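Local structure of SnoN,Epimerase SnoN (Streptomyces nogalater, 5EP9) at residues Leu157-Ala162 with Cys216-Ala221; Pro177-Leu182 with Arg222-Ala227. The protein acts as a non-heme iron, 2-oxoglutarate-dependent epimerase in the biosynthesis of the polyketide nogalamycin. All coordinates share one frame; numbering follows the deposited sequence.

Contact 1: residues Leu157-Ala162 with Cys216-Ala221. With AKG (2-oxoglutaric acid), chain E.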
ATOM      1  N   LEU A 157      -3.863   0.627  -6.721  1.00 29.71           N
ATOM      2  CA  LEU A 157      -2.404   0.447  -6.476  1.00 29.69           C
ATOM      3  C   LEU A 157      -1.944   0.977  -5.115  1.00 28.95           C
ATOM      4  O   LEU A 157      -2.533   1.937  -4.569  1.00 28.09           O
ATOM      5  CB  LEU A 157      -1.540   1.024  -7.572  1.00 30.50           C
ATOM      6  CG  LEU A 157      -1.335   2.505  -7.672  1.00 32.02           C
ATOM      7  CD1 LEU A 157      -0.334   2.781  -8.802  1.00 33.54           C
ATOM      8  CD2 LEU A 157      -2.636   3.101  -8.144  1.00 33.83           C
ATOM      9  N   THR A 158      -0.866   0.369  -4.633  1.00 27.63           N
ATOM     10  CA  THR A 158      -0.343   0.618  -3.321  1.00 27.57           C
ATOM     11  C   THR A 158       1.112   1.174  -3.383  1.00 27.29           C
ATOM     12  O   THR A 158       1.928   0.610  -4.030  1.00 28.84           O
ATOM     13  CB  THR A 158      -0.418  -0.635  -2.484  1.00 27.58           C
ATOM     14  OG1 THR A 158      -1.784  -1.029  -2.322  1.00 25.91           O
ATOM     15  CG2 THR A 158       0.256  -0.443  -1.125  1.00 27.98           C
ATOM     16  N   ALA A 159       1.370   2.303  -2.721  1.00 25.51           N
ATOM     17  CA  ALA A 159       2.719   2.841  -2.502  1.00 25.26           C
ATOM     18  C   ALA A 159       3.248   2.436  -1.133  1.00 25.40           C
ATOM     19  O   ALA A 159       2.644   2.762  -0.118  1.00 26.14           O
ATOM     20  CB  ALA A 159       2.707   4.345  -2.581  1.00 26.80           C
ATOM     21  N   TRP A 160       4.345   1.677  -1.109  1.00 25.58           N
ATOM     22  CA  TRP A 160       4.926   1.184   0.132  1.00 26.41           C
ATOM     23  C   TRP A 160       6.246   1.914   0.286  1.00 27.35           C
ATOM     24  O   TRP A 160       7.154   1.755  -0.532  1.00 27.50           O
ATOM     25  CB  TRP A 160       5.138  -0.321   0.030  1.00 26.69           C
ATOM     26  CG  TRP A 160       5.406  -1.152   1.262  1.00 25.44           C
ATOM     27  CD1 TRP A 160       4.525  -2.000   1.866  1.00 25.30           C
ATOM     28  CD2 TRP A 160       6.641  -1.301   1.938  1.00 24.73           C
ATOM     29  NE1 TRP A 160       5.138  -2.659   2.886  1.00 26.40           N
ATOM     30  CE2 TRP A 160       6.416  -2.189   3.012  1.00 25.10           C
ATOM     31  CE3 TRP A 160       7.885  -0.626   1.857  1.00 26.65           C
ATOM     32  CZ2 TRP A 160       7.404  -2.563   3.884  1.00 26.46           C
ATOM     33  CZ3 TRP A 160       8.916  -0.991   2.770  1.00 27.12           C
ATOM     34  CH2 TRP A 160       8.659  -1.973   3.753  1.00 26.73           C
ATOM     35  N   VAL A 161       6.313   2.749   1.309  1.00 27.08           N
ATOM     36  CA  VAL A 161       7.456   3.696   1.444  1.00 26.41           C
ATOM     37  C   VAL A 161       8.306   3.240   2.610  1.00 26.29           C
ATOM     38  O   VAL A 161       7.788   3.160   3.757  1.00 26.48           O
ATOM     39  CB  VAL A 161       6.936   5.143   1.680  1.00 27.32           C
ATOM     40  CG1 VAL A 161       8.050   6.120   1.841  1.00 27.38           C
ATOM     41  CG2 VAL A 161       6.056   5.543   0.539  1.00 28.50           C
ATOM     42  N   ALA A 162       9.571   2.992   2.359  1.00 24.93           N
ATOM     43  CA  ALA A 162      10.464   2.604   3.410  1.00 26.25           C
ATOM     44  C   ALA A 162      10.912   3.849   4.239  1.00 26.64           C
ATOM     45  O   ALA A 162      11.409   4.779   3.660  1.00 26.52           O
ATOM     46  CB  ALA A 162      11.695   1.954   2.865  1.00 27.65           C
ATOM     47  N   CYS A 216      10.546   3.748  -2.475  1.00 27.54           N
ATOM     48  CA  CYS A 216       9.250   3.056  -2.397  1.00 26.77           C
ATOM     49  C   CYS A 216       9.115   2.028  -3.488  1.00 26.40           C
ATOM     50  O   CYS A 216       9.888   1.981  -4.484  1.00 25.24           O
ATOM     51  CB  CYS A 216       8.072   4.044  -2.442  1.00 29.05           C
ATOM     52  SG  CYS A 216       7.734   4.745  -4.036  1.00 30.98           S
ATOM     53  N   THR A 217       8.104   1.215  -3.286  1.00 25.19           N
ATOM     54  CA  THR A 217       7.520   0.436  -4.360  1.00 26.25           C
ATOM     55  C   THR A 217       6.084   0.908  -4.610  1.00 26.23           C
ATOM     56  O   THR A 217       5.431   1.430  -3.706  1.00 23.29           O
ATOM     57  CB  THR A 217       7.533  -1.044  -4.090  1.00 25.86           C
ATOM     58  OG1 THR A 217       6.957  -1.341  -2.804  1.00 27.11           O
ATOM     59  CG2 THR A 217       8.953  -1.581  -4.112  1.00 27.52           C
ATOM     60  N   PHE A 218       5.649   0.699  -5.856  1.00 26.52           N
ATOM     61  CA  PHE A 218       4.257   0.671  -6.217  1.00 27.61           C
ATOM     62  C   PHE A 218       3.901  -0.713  -6.671  1.00 29.05           C
ATOM     63  O   PHE A 218       4.651  -1.343  -7.432  1.00 31.62           O
ATOM     64  CB  PHE A 218       3.972   1.625  -7.335  1.00 30.05           C
ATOM     65  CG  PHE A 218       4.140   3.078  -6.959  1.00 31.89           C
ATOM     66  CD1 PHE A 218       5.349   3.676  -7.112  1.00 33.20           C
ATOM     67  CD2 PHE A 218       3.064   3.789  -6.428  1.00 32.98           C
ATOM     68  CE1 PHE A 218       5.533   5.004  -6.761  1.00 36.68           C
ATOM     69  CE2 PHE A 218       3.215   5.123  -6.120  1.00 35.76           C
ATOM     70  CZ  PHE A 218       4.454   5.750  -6.291  1.00 35.10           C
ATOM     71  N   HIS A 219       2.782  -1.234  -6.173  1.00 28.63           N
ATOM     72  CA  HIS A 219       2.242  -2.486  -6.720  1.00 27.75           C
ATOM     73  C   HIS A 219       0.753  -2.441  -6.997  1.00 27.19           C
ATOM     74  O   HIS A 219      -0.082  -1.953  -6.205  1.00 24.94           O
ATOM     75  CB  HIS A 219       2.664  -3.704  -5.884  1.00 26.74           C
ATOM     76  CG  HIS A 219       2.010  -3.820  -4.567  1.00 26.47           C
ATOM     77  ND1 HIS A 219       2.514  -3.220  -3.440  1.00 27.41           N
ATOM     78  CD2 HIS A 219       0.935  -4.530  -4.165  1.00 26.89           C
ATOM     79  CE1 HIS A 219       1.782  -3.569  -2.393  1.00 26.74           C
ATOM     80  NE2 HIS A 219       0.812  -4.345  -2.810  1.00 28.51           N
ATOM     81  N   HIS A 220       0.436  -3.092  -8.084  1.00 26.20           N
ATOM     82  CA  HIS A 220      -0.950  -3.308  -8.547  1.00 26.91           C
ATOM     83  C   HIS A 220      -1.729  -4.214  -7.599  1.00 26.06           C
ATOM     84  O   HIS A 220      -1.224  -5.110  -6.981  1.00 25.23           O
ATOM     85  CB  HIS A 220      -0.882  -3.912  -9.977  1.00 27.84           C
ATOM     86  CG  HIS A 220      -2.175  -3.947 -10.742  1.00 28.90           C
ATOM     87  ND1 HIS A 220      -3.178  -4.875 -10.504  1.00 28.27           N
ATOM     88  CD2 HIS A 220      -2.578  -3.230 -11.816  1.00 28.71           C
ATOM     89  CE1 HIS A 220      -4.168  -4.672 -11.341  1.00 28.47           C
ATOM     90  NE2 HIS A 220      -3.810  -3.728 -12.177  1.00 29.47           N
ATOM     91  N   ALA A 221      -3.007  -3.956  -7.511  1.00 27.44           N
ATOM     92  CA  ALA A 221      -3.921  -4.659  -6.605  1.00 28.38           C
ATOM     93  C   ALA A 221      -4.110  -6.154  -6.920  1.00 30.05           C
ATOM     94  O   ALA A 221      -4.630  -6.882  -6.081  1.00 29.40           O
ATOM     95  CB  ALA A 221      -5.293  -3.973  -6.667  1.00 28.96           C
TER
HETATM   96  C1  AKG E 301       0.649  -4.313   0.997  1.00 33.71           C
HETATM   97  O1  AKG E 301      -0.304  -4.503   0.197  1.00 31.00           O
HETATM   98  O2  AKG E 301       1.218  -3.200   1.107  1.00 32.30           O
HETATM   99  C2  AKG E 301       1.167  -5.442   1.805  1.00 36.04           C
HETATM  100  O5  AKG E 301       0.629  -6.562   1.692  1.00 33.13           O
HETATM  101  C3  AKG E 301       2.346  -5.151   2.763  1.00 34.63           C
HETATM  102  C4  AKG E 301       2.982  -6.360   3.440  1.00 35.26           C
HETATM  103  C5  AKG E 301       4.112  -6.064   4.400  1.00 34.00           C
HETATM  104  O3  AKG E 301       4.520  -4.895   4.521  1.00 35.19           O
HETATM  105  O4  AKG E 301       4.601  -7.001   5.103  1.00 29.84           O
HETATM  106  O   HOH W   1      -2.113  -2.741  -4.316  1.00 24.15           O
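T158 with H219 and W160 with T217 are the hydrogen-bonded pairs of this antiparallel strand contact, and between them they make its four backbone hydrogen bonds. The shortest, W160 N to T217 O, measures 2.8 Å and is nearly straight at 165°. The alternate pairs, L157 with H220, A159 with F218 and V161 with C216, are non-hydrogen-bonded, and here CA-H groups lean on carbonyls instead: F218 CA approaches T158 O to 3.2 Å. A water adds a polar bridge at one end, accepting from T158 OG1 at 2.6 Å and donating to H219 O, so that this carbonyl is held by both the water and T158 N.

Residues 157-162 belong to the SnoN portion 14-202 of an engineered fusion and 216-221 to the portion 203-305. In the folded chain they are neighbouring strands of the larger antiparallel sheet, in the double-stranded beta-helix (cupin) fold of PhyH-type dioxygenases.

One face of the sheet, bearing T158, W160, T217 and H219, looks onto 2-oxoglutarate. T158 CB makes a CH-pi contact over one face of the H219 imidazole, 4.0 Å from the ring centroid and displaced toward the rim. The ring edge meets the cosubstrate, but NE2 gives AKG O1 only a weak bond; its stronger partner is D144 OD2, from an iron ligand. W160 has CG anti to the backbone N (chi1 -165°), and its NE1 reaches AKG O3 at 2.8 Å, with that oxygen near the indole plane.

Apolar contacts fill the other face. A159 CB meets F218 CE2 at 3.7 Å, L157 CD1 lies more loosely against CD2 of the same ring, and V161 CG2 touches C216 CB. Helix 104-114 covers F218 through L109, A110 and L113.

Contact 2: residues Pro177-Leu182 with Arg222-Ala227. With FE (Fe (III) ion), chain F; AKG (2-oxoglutaric acid), chain E; ACT (acetate ion), chain G.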
ATOM      1  N   PRO A 177       6.163 -11.291 -10.723  1.00 28.41           N
ATOM      2  CA  PRO A 177       5.940 -10.364 -11.816  1.00 28.18           C
ATOM      3  C   PRO A 177       4.971 -10.960 -12.789  1.00 28.53           C
ATOM      4  O   PRO A 177       5.036 -12.194 -13.060  1.00 28.54           O
ATOM      5  CB  PRO A 177       7.333 -10.143 -12.464  1.00 29.07           C
ATOM      6  CG  PRO A 177       8.239 -11.027 -11.739  1.00 30.01           C
ATOM      7  CD  PRO A 177       7.607 -11.461 -10.448  1.00 28.43           C
ATOM      8  N   GLY A 178       4.110 -10.116 -13.364  1.00 26.04           N
ATOM      9  CA  GLY A 178       3.092 -10.625 -14.312  1.00 26.10           C
ATOM     10  C   GLY A 178       1.871 -11.242 -13.656  1.00 26.38           C
ATOM     11  O   GLY A 178       0.909 -11.562 -14.342  1.00 28.79           O
ATOM     12  N   SER A 179       1.885 -11.453 -12.348  1.00 25.83           N
ATOM     13  CA  SER A 179       0.782 -12.173 -11.689  1.00 27.26           C
ATOM     14  C   SER A 179      -0.524 -11.357 -11.685  1.00 27.86           C
ATOM     15  O   SER A 179      -1.616 -11.874 -11.590  1.00 29.75           O
ATOM     16  CB  SER A 179       1.158 -12.533 -10.254  1.00 27.53           C
ATOM     17  OG  SER A 179       1.501 -11.330  -9.504  1.00 27.24           O
ATOM     18  N   HIS A 180      -0.383 -10.068 -11.857  1.00 27.51           N
ATOM     19  CA  HIS A 180      -1.531  -9.152 -12.009  1.00 28.81           C
ATOM     20  C   HIS A 180      -2.318  -9.328 -13.286  1.00 31.39           C
ATOM     21  O   HIS A 180      -3.398  -8.806 -13.405  1.00 30.94           O
ATOM     22  CB  HIS A 180      -1.121  -7.654 -11.881  1.00 28.70           C
ATOM     23  CG  HIS A 180      -0.235  -7.147 -12.973  1.00 28.47           C
ATOM     24  ND1 HIS A 180       0.917  -7.792 -13.385  1.00 30.29           N
ATOM     25  CD2 HIS A 180      -0.369  -6.069 -13.768  1.00 29.08           C
ATOM     26  CE1 HIS A 180       1.446  -7.127 -14.401  1.00 30.25           C
ATOM     27  NE2 HIS A 180       0.689  -6.064 -14.633  1.00 30.02           N
ATOM     28  N   LEU A 181      -1.719 -10.015 -14.268  1.00 33.61           N
ATOM     29  CA  LEU A 181      -2.371 -10.293 -15.553  1.00 34.56           C
ATOM     30  C   LEU A 181      -3.030 -11.637 -15.622  1.00 35.59           C
ATOM     31  O   LEU A 181      -3.558 -11.991 -16.632  1.00 35.89           O
ATOM     32  CB  LEU A 181      -1.322 -10.230 -16.675  1.00 35.75           C
ATOM     33  CG  LEU A 181      -0.515  -8.946 -16.674  1.00 33.57           C
ATOM     34  CD1 LEU A 181       0.599  -9.102 -17.723  1.00 35.76           C
ATOM     35  CD2 LEU A 181      -1.443  -7.755 -17.013  1.00 33.91           C
ATOM     36  N   LEU A 182      -2.982 -12.391 -14.547  1.00 37.68           N
ATOM     37  CA  LEU A 182      -3.557 -13.714 -14.488  1.00 38.82           C
ATOM     38  C   LEU A 182      -5.064 -13.553 -14.288  1.00 42.60           C
ATOM     39  O   LEU A 182      -5.498 -12.550 -13.757  1.00 41.42           O
ATOM     40  CB  LEU A 182      -2.986 -14.502 -13.352  1.00 39.06           C
ATOM     41  CG  LEU A 182      -1.498 -14.851 -13.455  1.00 39.73           C
ATOM     42  CD1 LEU A 182      -1.017 -15.435 -12.161  1.00 40.24           C
ATOM     43  CD2 LEU A 182      -1.161 -15.843 -14.602  1.00 41.85           C
ATOM     44  N   ARG A 222      -3.769  -6.540  -8.130  1.00 30.32           N
ATOM     45  CA  ARG A 222      -3.784  -7.960  -8.541  0.50 32.04           C
ATOM     46  C   ARG A 222      -2.397  -8.653  -8.477  1.00 32.33           C
ATOM     47  O   ARG A 222      -2.295  -9.857  -8.685  1.00 30.20           O
ATOM     48  CB  ARG A 222      -4.457  -8.165  -9.911  0.50 34.05           C
ATOM     49  CG  ARG A 222      -5.988  -7.878  -9.909  0.50 35.79           C
ATOM     50  CD  ARG A 222      -6.840  -8.357 -11.081  0.50 39.36           C
ATOM     51  NE  ARG A 222      -6.744  -9.785 -11.358  0.50 40.68           N
ATOM     52  CZ  ARG A 222      -7.635 -10.673 -10.997  0.50 42.91           C
ATOM     53  NH1 ARG A 222      -8.741 -10.319 -10.342  0.50 41.71           N
ATOM     54  NH2 ARG A 222      -7.407 -11.937 -11.319  0.50 43.95           N
ATOM     55  N   THR A 223      -1.339  -7.893  -8.128  1.00 30.33           N
ATOM     56  CA  THR A 223      -0.005  -8.499  -8.053  1.00 28.50           C
ATOM     57  C   THR A 223       0.158  -9.303  -6.776  1.00 29.39           C
ATOM     58  O   THR A 223      -0.095  -8.792  -5.698  1.00 28.01           O
ATOM     59  CB  THR A 223       1.044  -7.450  -8.119  1.00 27.34           C
ATOM     60  OG1 THR A 223       0.914  -6.755  -9.366  1.00 26.40           O
ATOM     61  CG2 THR A 223       2.449  -8.041  -7.998  1.00 26.04           C
ATOM     62  N   VAL A 224       0.587 -10.554  -6.898  1.00 29.12           N
ATOM     63  CA  VAL A 224       0.850 -11.371  -5.742  1.00 28.23           C
ATOM     64  C   VAL A 224       2.152 -10.898  -5.097  1.00 27.41           C
ATOM     65  O   VAL A 224       3.142 -10.670  -5.774  1.00 27.06           O
ATOM     66  CB  VAL A 224       0.980 -12.880  -6.121  1.00 29.50           C
ATOM     67  CG1 VAL A 224       1.383 -13.697  -4.911  1.00 30.29           C
ATOM     68  CG2 VAL A 224      -0.326 -13.401  -6.661  1.00 29.79           C
ATOM     69  N   HIS A 225       2.101 -10.718  -3.787  1.00 26.67           N
ATOM     70  CA  HIS A 225       3.200 -10.222  -3.025  1.00 25.67           C
ATOM     71  C   HIS A 225       3.167 -10.785  -1.632  1.00 25.31           C
ATOM     72  O   HIS A 225       2.172 -11.251  -1.117  1.00 26.03           O
ATOM     73  CB  HIS A 225       3.272  -8.699  -2.970  1.00 27.72           C
ATOM     74  CG  HIS A 225       2.031  -8.037  -2.416  1.00 27.66           C
ATOM     75  ND1 HIS A 225       0.868  -8.021  -3.120  1.00 29.00           N
ATOM     76  CD2 HIS A 225       1.760  -7.463  -1.228  1.00 28.31           C
ATOM     77  CE1 HIS A 225      -0.080  -7.474  -2.375  1.00 30.44           C
ATOM     78  NE2 HIS A 225       0.452  -7.058  -1.253  1.00 29.98           N
ATOM     79  N   SER A 226       4.349 -10.799  -1.050  1.00 26.38           N
ATOM     80  CA  SER A 226       4.558 -11.275   0.304  1.00 26.78           C
ATOM     81  C   SER A 226       5.687 -10.484   0.943  1.00 26.93           C
ATOM     82  O   SER A 226       6.288  -9.629   0.307  1.00 29.43           O
ATOM     83  CB  SER A 226       4.961 -12.779   0.253  1.00 26.57           C
ATOM     84  OG  SER A 226       6.236 -12.927  -0.272  1.00 25.10           O
ATOM     85  N   ALA A 227       6.067 -10.847   2.152  1.00 27.11           N
ATOM     86  CA  ALA A 227       7.178 -10.210   2.800  1.00 27.87           C
ATOM     87  C   ALA A 227       7.775 -11.124   3.799  1.00 28.96           C
ATOM     88  O   ALA A 227       7.067 -11.958   4.435  1.00 30.34           O
ATOM     89  CB  ALA A 227       6.751  -8.873   3.509  1.00 27.57           C
TER
HETATM   90 FE    FE F 302      -0.797  -6.516   0.374  1.00 26.24          FE
HETATM   91  C1  AKG E 301       0.649  -4.313   0.997  1.00 33.71           C
HETATM   92  O1  AKG E 301      -0.304  -4.503   0.197  1.00 31.00           O
HETATM   93  O2  AKG E 301       1.218  -3.200   1.107  1.00 32.30           O
HETATM   94  C2  AKG E 301       1.167  -5.442   1.805  1.00 36.04           C
HETATM   95  O5  AKG E 301       0.629  -6.562   1.692  1.00 33.13           O
HETATM   96  C3  AKG E 301       2.346  -5.151   2.763  1.00 34.63           C
HETATM   97  C4  AKG E 301       2.982  -6.360   3.440  1.00 35.26           C
HETATM   98  C5  AKG E 301       4.112  -6.064   4.400  1.00 34.00           C
HETATM   99  O3  AKG E 301       4.520  -4.895   4.521  1.00 35.19           O
HETATM  100  O4  AKG E 301       4.601  -7.001   5.103  1.00 29.84           O
HETATM  101  C   ACT G 303       6.476 -15.083  -2.745  1.00 39.48           C
HETATM  102  O   ACT G 303       6.554 -15.110  -1.516  1.00 40.08           O
HETATM  103  OXT ACT G 303       7.269 -15.765  -3.437  1.00 50.73           O
HETATM  104  CH3 ACT G 303       5.444 -14.197  -3.369  1.00 40.18           C
HETATM  105  O   HOH W   2      -1.910  -5.978   2.053  1.00 24.27           O
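S179 touches V224 and T223 at the start of a short 3-10 turn, 179-181. Its hydroxyl sits between the backbone N and the carbonyl carbon (chi1 58°), where OG accepts V224 N at 2.9 Å along a fairly straight N-H (162°) and is also hydrogen-bonded to V176 O. An alanine here would probably leave V224 N and V176 O without this shared partner and loosen the join between 177-182 and 222-227. H180 follows, its CB alongside T223 OG1 at 3.4 Å; the polar ends of both are taken by backbone carbonyls outside the two segments, H180 NE2 by R41 O and T223 OG1 by G44 O. L182 closes the turn. R222 is modelled in two conformers, so its grip here is doubtful: in the given one NH2 reaches L182 O at 3.2 Å, tilted from the carbonyl plane, and NH1 meets D184 in a salt bridge.

On the iron side, T223 O accepts H225 ND1 at 2.9 Å, in the plane of the imidazole, which fixes the ring's rotation while NE2 binds the iron ion at 2.1 Å. Residues 177-182 lie in the SnoN portion 14-202 of the fusion, 222-227 in the portion 203-305. The turn belongs to the loop after strand 173-175, with R41 reaching it from helix 30-43, and strand 225-227 runs between 139-142 and 173-175 in the smaller antiparallel sheet.

Overall arrangement
The centres of contacts 1 and 2 lie about 12 Å apart. Segment 216-221 runs straight on into 222-227, and H219 NE2 packs 3.1 Å from H225 NE2. A second touch, H220 ND1 to H180 CB at 3.7 Å, lies farther out. Segment 222-227 supplies the metal ligand H225, which completes the facial triad with H142 and D144, while contact 1 comes near the iron through H219, a second-shell residue that does not bind it. 2-oxoglutarate chelates the metal through O1 at 2.1 Å and O5 at 1.9 Å, a water also binding. Contact 1 gives W160 to one carboxylate and, weakly, H219 to the other, beside T139, R236 and S240.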